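Local coordinates for protein E3 homolog (Yaba-like disease virus, PDB 1SFU), which binds left-handed Z-form nucleic acid through its N-terminal Zalpha domain and probably helps the virus evade double-stranded-RNA-triggered host defences, at residues N42-K45 against I46-L50; Q49-K52 against L53-E56. One frame throughout, in Å; residues are numbered along the deposited sequence.

Contact 1: residues N42-K45 against I46-L50; sequences NKKK and INQQL. With nucleotides of chain A.
The N-H of Ile46 reaches back to the carbonyl O of Asn42 (N to O, 3.0 Å), opening the first turn of helix 43-55. Three more i to i+4 bonds follow, from Asn47 N to Lys43 O, Gln48 N to Lys44 O and Gln49 N to Lys45 O; the last is the longest at 3.3 Å. Asn42 stands at the N-cap position; its carbonyl accepts the Ile46 N-H, whereas its side chain makes no capping bond.

The side chains of one helical face close on the DNA backbone. Asn47 stands one turn beyond Lys43, and the two side chains run alongside each other. Asn47 ND2 donates a short bond to OP1 of DG5 of chain A, 2.6 Å long with an N-H...O angle of 151°. Lys43, bent at its last two torsions (chi4 62°), swings NZ over to a water 3.2 Å away, which also accepts a weak bond from Asn47 ND2. The ammonium lies 3.7 Å from the same OP1, where its charge would probably favour the phosphate.

Lys44 is stretched out, and its aliphatic stem passes the other oxygen, with CG 3.1 Å from OP2 of DG5 of chain A. Gln48 crosses it at a slant and carries its amide to the next phosphate: NE2 donates to OP1 of DC6 of chain A over 2.8 Å, nearly straight at 166°. Neutral amides suit these places because they offer directed N-H groups, while the lysines add charge and reach.

Ile46 instead turns its branched hydrocarbon to Val17 and Leu35 of the neighbouring helices. Such an amphipathic recognition helix, greasy inside and phosphate-binding outside, is characteristic of the winged helix-turn-helix fold of Zalpha domains.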
# COMPACT_ATOMS: atom_id res chain seq x y z
N ASN C 42 -9.66 2.00 13.20
CA ASN C 42 -8.46 1.46 12.58
C ASN C 42 -7.69 2.56 11.85
O ASN C 42 -8.29 3.39 11.16
CB ASN C 42 -8.82 0.34 11.60
CG ASN C 42 -9.38 -0.89 12.31
OD1 ASN C 42 -9.82 -1.85 11.67
ND2 ASN C 42 -9.35 -0.86 13.64
N LYS C 43 -6.37 2.55 12.00
CA LYS C 43 -5.53 3.55 11.35
C LYS C 43 -5.77 3.55 9.84
O LYS C 43 -5.74 4.61 9.21
CB LYS C 43 -4.05 3.27 11.66
CG LYS C 43 -3.10 4.40 11.26
CD LYS C 43 -1.69 4.19 11.79
CE LYS C 43 -1.03 2.95 11.21
NZ LYS C 43 -0.87 3.04 9.73
N LYS C 44 -6.03 2.38 9.26
CA LYS C 44 -6.28 2.32 7.83
C LYS C 44 -7.52 3.14 7.47
O LYS C 44 -7.53 3.87 6.47
CB LYS C 44 -6.48 0.87 7.36
CG LYS C 44 -6.87 0.78 5.89
CD LYS C 44 -6.98 -0.65 5.36
CE LYS C 44 -7.35 -0.63 3.88
NZ LYS C 44 -7.41 -1.97 3.25
N LYS C 45 -8.57 3.02 8.28
CA LYS C 45 -9.79 3.79 8.02
C LYS C 45 -9.50 5.28 8.16
O LYS C 45 -9.93 6.08 7.34
CB LYS C 45 -10.90 3.39 9.00
CG LYS C 45 -11.53 2.02 8.75
CD LYS C 45 -12.71 1.78 9.70
CE LYS C 45 -13.37 0.43 9.46
NZ LYS C 45 -13.94 0.31 8.09
N ILE C 46 -8.77 5.64 9.21
CA ILE C 46 -8.40 7.04 9.45
C ILE C 46 -7.65 7.63 8.25
O ILE C 46 -7.91 8.77 7.85
CB ILE C 46 -7.52 7.17 10.71
CG1 ILE C 46 -8.32 6.81 11.96
CG2 ILE C 46 -6.97 8.59 10.82
CD1 ILE C 46 -9.48 7.75 12.25
N ASN C 47 -6.72 6.86 7.69
CA ASN C 47 -5.93 7.32 6.54
C ASN C 47 -6.78 7.46 5.28
O ASN C 47 -6.61 8.41 4.51
CB ASN C 47 -4.77 6.35 6.24
CG ASN C 47 -3.53 6.67 7.04
OD1 ASN C 47 -3.21 7.84 7.30
ND2 ASN C 47 -2.79 5.63 7.43
N GLN C 48 -7.68 6.52 5.05
CA GLN C 48 -8.54 6.59 3.88
C GLN C 48 -9.28 7.93 3.85
O GLN C 48 -9.48 8.52 2.79
CB GLN C 48 -9.56 5.44 3.88
CG GLN C 48 -8.95 4.07 3.60
CD GLN C 48 -9.99 2.97 3.66
OE1 GLN C 48 -10.71 2.84 4.65
NE2 GLN C 48 -10.07 2.17 2.60
N GLN C 49 -9.68 8.41 5.03
CA GLN C 49 -10.39 9.68 5.12
C GLN C 49 -9.46 10.90 5.08
O GLN C 49 -9.78 11.92 4.45
CB GLN C 49 -11.25 9.72 6.38
CG GLN C 49 -12.29 8.61 6.42
CD GLN C 49 -12.97 8.38 5.07
OE1 GLN C 49 -13.48 9.32 4.46
NE2 GLN C 49 -12.96 7.14 4.61
N LEU C 50 -8.31 10.80 5.75
CA LEU C 50 -7.36 11.90 5.77
C LEU C 50 -6.91 12.29 4.37
O LEU C 50 -6.84 13.47 4.05
CB LEU C 50 -6.14 11.53 6.61
CG LEU C 50 -6.30 11.63 8.13
CD1 LEU C 50 -5.06 11.06 8.81
CD2 LEU C 50 -6.51 13.08 8.53
P DG A 5 -3.14 2.54 5.29
OP1 DG A 5 -2.79 3.22 6.56
OP2 DG A 5 -3.88 1.25 5.33
O5' DG A 5 -3.98 3.56 4.42
C5' DG A 5 -4.35 3.22 3.09
C4' DG A 5 -5.01 4.39 2.40
O4' DG A 5 -4.09 5.50 2.37
C3' DG A 5 -5.37 4.10 0.94
O3' DG A 5 -6.77 3.83 0.86
C2' DG A 5 -5.18 5.45 0.27
C1' DG A 5 -4.19 6.21 1.15
N9 DG A 5 -2.84 6.34 0.60
C8 DG A 5 -2.14 7.51 0.45
N7 DG A 5 -0.93 7.32 -0.01
C5 DG A 5 -0.83 5.95 -0.18
C6 DG A 5 0.26 5.16 -0.64
O6 DG A 5 1.39 5.54 -0.98
N1 DG A 5 -0.06 3.81 -0.67
C2 DG A 5 -1.27 3.28 -0.29
N2 DG A 5 -1.38 1.94 -0.38
N3 DG A 5 -2.29 4.00 0.15
C4 DG A 5 -2.01 5.32 0.18
P DC A 6 -7.27 2.51 0.11
OP1 DC A 6 -8.76 2.47 0.20
OP2 DC A 6 -6.48 1.35 0.61
O5' DC A 6 -6.85 2.77 -1.41
C5' DC A 6 -7.48 2.06 -2.47
C4' DC A 6 -6.45 1.28 -3.26
O4' DC A 6 -5.54 2.19 -3.91
C3' DC A 6 -5.59 0.33 -2.44
O3' DC A 6 -5.34 -0.87 -3.17
C2' DC A 6 -4.28 1.08 -2.30
C1' DC A 6 -4.21 1.79 -3.63
N1 DC A 6 -3.36 2.99 -3.63
C2 DC A 6 -2.05 2.88 -4.09
O2 DC A 6 -1.65 1.79 -4.52
N3 DC A 6 -1.24 3.96 -4.06
C4 DC A 6 -1.71 5.12 -3.59
N4 DC A 6 -0.87 6.16 -3.56
C5 DC A 6 -3.05 5.27 -3.13
C6 DC A 6 -3.84 4.19 -3.16
O HOH W 1 0.16 5.98 8.97

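Contact 2: residues Q49-K52 against L53-E56; sequences QLYK and LQKE. With nucleotides of chain A.
Tyr51 and Gln54, neighbours across the last turns of helix 43-55, lie on the recognition helix of a winged helix-turn-helix Zalpha domain, where it runs out towards the wing strands.

Backbone bonds hold the turns together. Leu53 N to Gln49 O is short at 2.7 Å, and Gln54 N bonds to Leu50 O. Further on the pattern frays: Tyr51 O accepts from Lys55 N at 3.3 Å and weakly from Gln54 N, while Lys52 O receives only weak bonds, from Lys55 N and Glu56 N.

Apolar packing fills the inner side. Leu53 meets Val21 of helix 11-22 and Val59 of strand 59-62, and Leu50 packs on Val17 and Trp69; branched leucines suit this buried seam between helix and sheet. Lys52 and Lys55 stay on the outer surface, where long charged chains can remain solvated.

Tyr51 makes the aromatic and DNA contacts, with CG set anti to the carbonyl carbon (chi1 -74°), which carries its ring out to the DNA. Trp69 meets this ring edge-to-face, which probably helps fix its tilt. A tyrosine suits this place by pairing a broad apolar face with a polar tip: the guanine of DG5 of chain A comes in steeply inclined, not flat, its C8 corner 3.3 Å above the ring centre, while OP1 of DC4 of chain A, at the ring's edge and in its plane, accepts a 2.6 Å hydrogen bond from Tyr51 OH.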
# COMPACT_ATOMS: atom_id res chain seq x y z
N GLN C 49 -9.68 8.41 5.03
CA GLN C 49 -10.39 9.68 5.12
C GLN C 49 -9.46 10.90 5.08
O GLN C 49 -9.78 11.92 4.45
CB GLN C 49 -11.25 9.72 6.38
CG GLN C 49 -12.29 8.61 6.42
CD GLN C 49 -12.97 8.38 5.07
OE1 GLN C 49 -13.48 9.32 4.46
NE2 GLN C 49 -12.96 7.14 4.61
N LEU C 50 -8.31 10.80 5.75
CA LEU C 50 -7.36 11.90 5.77
C LEU C 50 -6.91 12.29 4.37
O LEU C 50 -6.84 13.47 4.05
CB LEU C 50 -6.14 11.53 6.61
CG LEU C 50 -6.30 11.63 8.13
CD1 LEU C 50 -5.06 11.06 8.81
CD2 LEU C 50 -6.51 13.08 8.53
N TYR C 51 -6.62 11.31 3.52
CA TYR C 51 -6.19 11.63 2.17
C TYR C 51 -7.34 12.17 1.32
O TYR C 51 -7.13 13.00 0.44
CB TYR C 51 -5.52 10.43 1.49
CG TYR C 51 -4.13 10.17 2.04
CD1 TYR C 51 -3.91 9.25 3.06
CD2 TYR C 51 -3.05 10.91 1.57
CE1 TYR C 51 -2.62 9.07 3.60
CE2 TYR C 51 -1.77 10.75 2.10
CZ TYR C 51 -1.56 9.83 3.11
OH TYR C 51 -0.29 9.70 3.63
N LYS C 52 -8.56 11.71 1.59
CA LYS C 52 -9.73 12.21 0.86
C LYS C 52 -9.96 13.66 1.30
O LYS C 52 -10.28 14.53 0.49
CB LYS C 52 -10.97 11.37 1.20
CG LYS C 52 -10.96 9.95 0.64
CD LYS C 52 -12.11 9.12 1.25
CE LYS C 52 -12.16 7.69 0.72
NZ LYS C 52 -12.60 7.63 -0.70
N LEU C 53 -9.77 13.91 2.59
CA LEU C 53 -9.95 15.24 3.14
C LEU C 53 -8.91 16.21 2.58
O LEU C 53 -9.19 17.39 2.39
CB LEU C 53 -9.86 15.17 4.66
CG LEU C 53 -10.31 16.38 5.47
CD1 LEU C 53 -11.79 16.67 5.21
CD2 LEU C 53 -10.07 16.09 6.95
N GLN C 54 -7.71 15.71 2.30
CA GLN C 54 -6.67 16.58 1.75
C GLN C 54 -7.08 17.00 0.34
O GLN C 54 -6.79 18.11 -0.09
CB GLN C 54 -5.31 15.89 1.70
CG GLN C 54 -4.22 16.77 1.10
CD GLN C 54 -2.83 16.17 1.21
OE1 GLN C 54 -2.60 15.02 0.83
NE2 GLN C 54 -1.89 16.96 1.73
N LYS C 55 -7.77 16.11 -0.37
CA LYS C 55 -8.22 16.41 -1.71
C LYS C 55 -9.23 17.56 -1.67
O LYS C 55 -9.37 18.30 -2.64
CB LYS C 55 -8.86 15.18 -2.35
CG LYS C 55 -7.84 14.09 -2.67
CD LYS C 55 -8.46 12.91 -3.40
CE LYS C 55 -7.38 11.92 -3.83
NZ LYS C 55 -7.95 10.75 -4.56
N GLU C 56 -9.91 17.71 -0.54
CA GLU C 56 -10.88 18.78 -0.39
C GLU C 56 -10.26 20.02 0.25
O GLU C 56 -10.95 20.98 0.56
CB GLU C 56 -12.08 18.30 0.43
CG GLU C 56 -12.78 17.11 -0.17
CD GLU C 56 -14.02 16.71 0.60
OE1 GLU C 56 -14.67 15.72 0.21
OE2 GLU C 56 -14.35 17.38 1.60
P DG A 5 -3.14 2.54 5.29
OP1 DG A 5 -2.79 3.22 6.56
OP2 DG A 5 -3.88 1.25 5.33
O5' DG A 5 -3.98 3.56 4.42
C5' DG A 5 -4.35 3.22 3.09
C4' DG A 5 -5.01 4.39 2.40
O4' DG A 5 -4.09 5.50 2.37
C3' DG A 5 -5.37 4.10 0.94
O3' DG A 5 -6.77 3.83 0.86
C2' DG A 5 -5.18 5.45 0.27
C1' DG A 5 -4.19 6.21 1.15
N9 DG A 5 -2.84 6.34 0.60
C8 DG A 5 -2.14 7.51 0.45
N7 DG A 5 -0.93 7.32 -0.01
C5 DG A 5 -0.83 5.95 -0.18
C6 DG A 5 0.26 5.16 -0.64
O6 DG A 5 1.39 5.54 -0.98
N1 DG A 5 -0.06 3.81 -0.67
C2 DG A 5 -1.27 3.28 -0.29
N2 DG A 5 -1.38 1.94 -0.38
N3 DG A 5 -2.29 4.00 0.15
C4 DG A 5 -2.01 5.32 0.18
P DC A 4 0.88 6.68 5.51
OP1 DC A 4 0.10 7.95 5.49
OP2 DC A 4 0.70 5.73 6.63
O5' DC A 4 0.66 5.88 4.14
C5' DC A 4 -0.63 5.74 3.57
C4' DC A 4 -0.91 4.28 3.28
O4' DC A 4 0.02 3.79 2.28
C3' DC A 4 -0.78 3.35 4.48
O3' DC A 4 -1.80 2.34 4.44
C2' DC A 4 0.57 2.68 4.27
C1' DC A 4 0.62 2.58 2.75
N1 DC A 4 1.99 2.51 2.22
C2 DC A 4 2.48 1.27 1.84
O2 DC A 4 1.75 0.28 1.96
N3 DC A 4 3.75 1.17 1.35
C4 DC A 4 4.50 2.27 1.24
N4 DC A 4 5.75 2.13 0.76
C5 DC A 4 4.01 3.56 1.62
C6 DC A 4 2.76 3.63 2.09

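Both contacts lie on helix 43-55, with centres 10 Å apart: contact 1 takes in the N-terminal turns and contact 2 the C-terminal ones, sharing Gln49 and Leu50. Along the chain they follow helices 11-22 and 32-38 and precede strands 59-62 and 68-71. Contact 1 backs onto both earlier helices, whereas contact 2 bridges helix 11-22 and the antiparallel sheet. One continuous helix thus meets three consecutive nucleotides of one DNA strand, with DG5 of chain A touched by both contacts: amides that bond phosphates, flanked by lysines, at its start, and a tyrosine that meets both a guanine and a phosphate further on. Together they make up part of the surface that recognises the left-handed duplex.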